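Local atomic coordinates of uncharacterized protein (Staphylococcus aureus subsp. aureus Mu50, PDB entry 4QPV), a protein that is of unknown function but belongs to the DUF1672 family and has an unusual fold built on a kinked-helix-beta-beta-beta repeat. Residues H88-F92 with G128-R132. Numbering follows the deposited sequence.
Sequences HDIVF and GFEYR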
loop_
_atom_site.group_PDB
_atom_site.type_symbol
_atom_site.label_atom_id
_atom_site.label_comp_id
_atom_site.label_asym_id
_atom_site.label_seq_id
_atom_site.Cartn_x
_atom_site.Cartn_y
_atom_site.Cartn_z
ATOM N N HIS A 88 8.586 10.245 10.232
ATOM C CA HIS A 88 8.506 9.835 11.654
ATOM C C HIS A 88 8.119 8.325 11.729
ATOM O O HIS A 88 7.282 7.922 12.534
ATOM C CB HIS A 88 7.523 10.726 12.445
ATOM C CG HIS A 88 7.983 12.142 12.647
ATOM N ND1 HIS A 88 7.939 13.074 11.623
ATOM C CD2 HIS A 88 8.438 12.749 13.768
ATOM C CE1 HIS A 88 8.390 14.205 12.144
ATOM N NE2 HIS A 88 8.693 14.061 13.435
ATOM N N ASP A 89 8.721 7.518 10.835
ATOM C CA ASP A 89 8.524 6.071 10.651
ATOM C C ASP A 89 7.097 5.699 10.226
ATOM O O ASP A 89 6.756 4.517 10.261
ATOM C CB ASP A 89 8.946 5.263 11.887
ATOM C CG ASP A 89 10.449 5.094 11.999
ATOM O OD1 ASP A 89 11.134 5.141 10.950
ATOM O OD2 ASP A 89 10.940 4.892 13.133
ATOM N N ILE A 90 6.270 6.697 9.808
ATOM C CA ILE A 90 4.950 6.415 9.222
ATOM C C ILE A 90 5.229 6.199 7.725
ATOM O O ILE A 90 5.660 7.136 7.035
ATOM C CB ILE A 90 3.909 7.537 9.521
ATOM C CG1 ILE A 90 3.632 7.610 11.067
ATOM C CG2 ILE A 90 2.610 7.345 8.691
ATOM C CD1 ILE A 90 3.140 8.895 11.517
ATOM N N VAL A 91 5.037 4.963 7.246
ATOM C CA VAL A 91 5.377 4.593 5.872
ATOM C C VAL A 91 4.165 4.054 5.120
ATOM O O VAL A 91 3.534 3.093 5.555
ATOM C CB VAL A 91 6.551 3.568 5.827
ATOM C CG1 VAL A 91 6.935 3.211 4.377
ATOM C CG2 VAL A 91 7.769 4.071 6.624
ATOM N N PHE A 92 3.855 4.669 3.965
ATOM C CA PHE A 92 2.757 4.211 3.103
ATOM C C PHE A 92 2.886 4.821 1.725
ATOM O O PHE A 92 3.647 5.774 1.520
ATOM C CB PHE A 92 1.353 4.579 3.695
ATOM C CG PHE A 92 1.067 6.071 3.833
ATOM C CD1 PHE A 92 0.615 6.816 2.745
ATOM C CD2 PHE A 92 1.316 6.735 5.031
ATOM C CE1 PHE A 92 0.402 8.203 2.862
ATOM C CE2 PHE A 92 1.048 8.107 5.167
ATOM C CZ PHE A 92 0.590 8.832 4.081
ATOM N N GLY A 128 0.062 3.182 7.467
ATOM C CA GLY A 128 1.406 3.679 7.751
ATOM C C GLY A 128 1.644 3.807 9.255
ATOM O O GLY A 128 2.752 3.583 9.741
ATOM N N PHE A 129 0.581 4.143 10.011
ATOM C CA PHE A 129 0.638 4.234 11.475
ATOM C C PHE A 129 0.741 2.827 12.072
ATOM O O PHE A 129 1.494 2.610 13.027
ATOM C CB PHE A 129 -0.610 4.952 12.019
ATOM C CG PHE A 129 -0.629 6.460 11.910
ATOM C CD1 PHE A 129 -0.654 7.086 10.665
ATOM C CD2 PHE A 129 -0.696 7.251 13.052
ATOM C CE1 PHE A 129 -0.707 8.488 10.569
ATOM C CE2 PHE A 129 -0.741 8.648 12.959
ATOM C CZ PHE A 129 -0.766 9.255 11.717
ATOM N N GLU A 130 0.013 1.866 11.464
ATOM C CA GLU A 130 0.042 0.460 11.861
ATOM C C GLU A 130 1.423 -0.119 11.608
ATOM O O GLU A 130 1.931 -0.863 12.448
ATOM C CB GLU A 130 -1.043 -0.366 11.149
ATOM C CG GLU A 130 -2.463 -0.074 11.623
ATOM C CD GLU A 130 -2.829 -0.369 13.072
ATOM O OE1 GLU A 130 -1.985 -0.908 13.825
ATOM O OE2 GLU A 130 -3.994 -0.096 13.442
ATOM N N TYR A 131 2.068 0.294 10.489
ATOM C CA TYR A 131 3.434 -0.131 10.201
ATOM C C TYR A 131 4.362 0.322 11.317
ATOM O O TYR A 131 5.083 -0.506 11.870
ATOM C CB TYR A 131 3.921 0.401 8.851
ATOM C CG TYR A 131 5.409 0.175 8.660
ATOM C CD1 TYR A 131 5.920 -1.109 8.454
ATOM C CD2 TYR A 131 6.316 1.229 8.780
ATOM C CE1 TYR A 131 7.292 -1.328 8.307
ATOM C CE2 TYR A 131 7.688 1.021 8.630
ATOM C CZ TYR A 131 8.168 -0.257 8.387
ATOM O OH TYR A 131 9.515 -0.451 8.228
ATOM N N ARG A 132 4.345 1.622 11.647
ATOM C CA ARG A 132 5.187 2.154 12.720
ATOM C C ARG A 132 4.935 1.427 14.045
ATOM O O ARG A 132 5.896 1.018 14.698
ATOM C CB ARG A 132 4.967 3.661 12.888
ATOM C CG ARG A 132 5.832 4.241 13.995
ATOM C CD ARG A 132 5.605 5.720 14.145
ATOM N NE ARG A 132 6.405 6.230 15.252
ATOM C CZ ARG A 132 6.357 7.479 15.704
ATOM N NH1 ARG A 132 5.548 8.368 15.137
ATOM N NH2 ARG A 132 7.107 7.847 16.733
#
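Arg132 reaches along the turn at His88 and Asp89, while Gly128, one helical turn earlier, packs against Val91. The protein has a kinked-helix-beta-beta-beta repeat fold. His88 and Asp89 form the two-residue turn of a beta-hairpin between strands 78-87 and 90-98, both with positive phi as in a type I' turn. Here the start of strand 90-98, an outermost strand of a three-stranded antiparallel sheet, meets the end of helix 116-133. The short segments approach to 6.0 Å between axes, at 129°.

The Arg132 side chain is fully extended, with CG anti to the backbone N (chi1 -180°), and this carries it past the turn. Its CB lies 3.3 Å from Asp89 O. CG packs on Asp89 CB. CD then comes within 3.2 Å of His88 O. That oxygen sits over one face of the guanidinium, where the angle is too poor for a hydrogen bond. NE forms a salt bridge with Asp199, NH1 and NH2 bond to the carbonyls of Ile195 and Glu197, and Phe202 adds a cation-pi contact, which together should hold the planar end in one orientation.

Ile90 lies between the Arg132 chain and the Phe129 ring. Its CG1 is 4.1 Å from Arg132 CD, and its CD1 lies at the guanidinium edge. The same CD1 makes a CH-pi contact over one face of the Phe129 ring, 4.0 Å from the centroid, and CG2 touches Phe129 CD1. Val91 CG2 meets Tyr131 CE2 at 3.7 Å, the two side chains running side by side. Tyr131 also stacks on Phe170, and its hydroxyl is hydrogen-bonded to Asp139.

The backbones come closest at Gly128, whose CA is 4.5 Å from Val91 CA. The buried Val91 O has no hydrogen-bond partner; Gly128 CA approaches it at 3.1 Å in a CA-H...O contact.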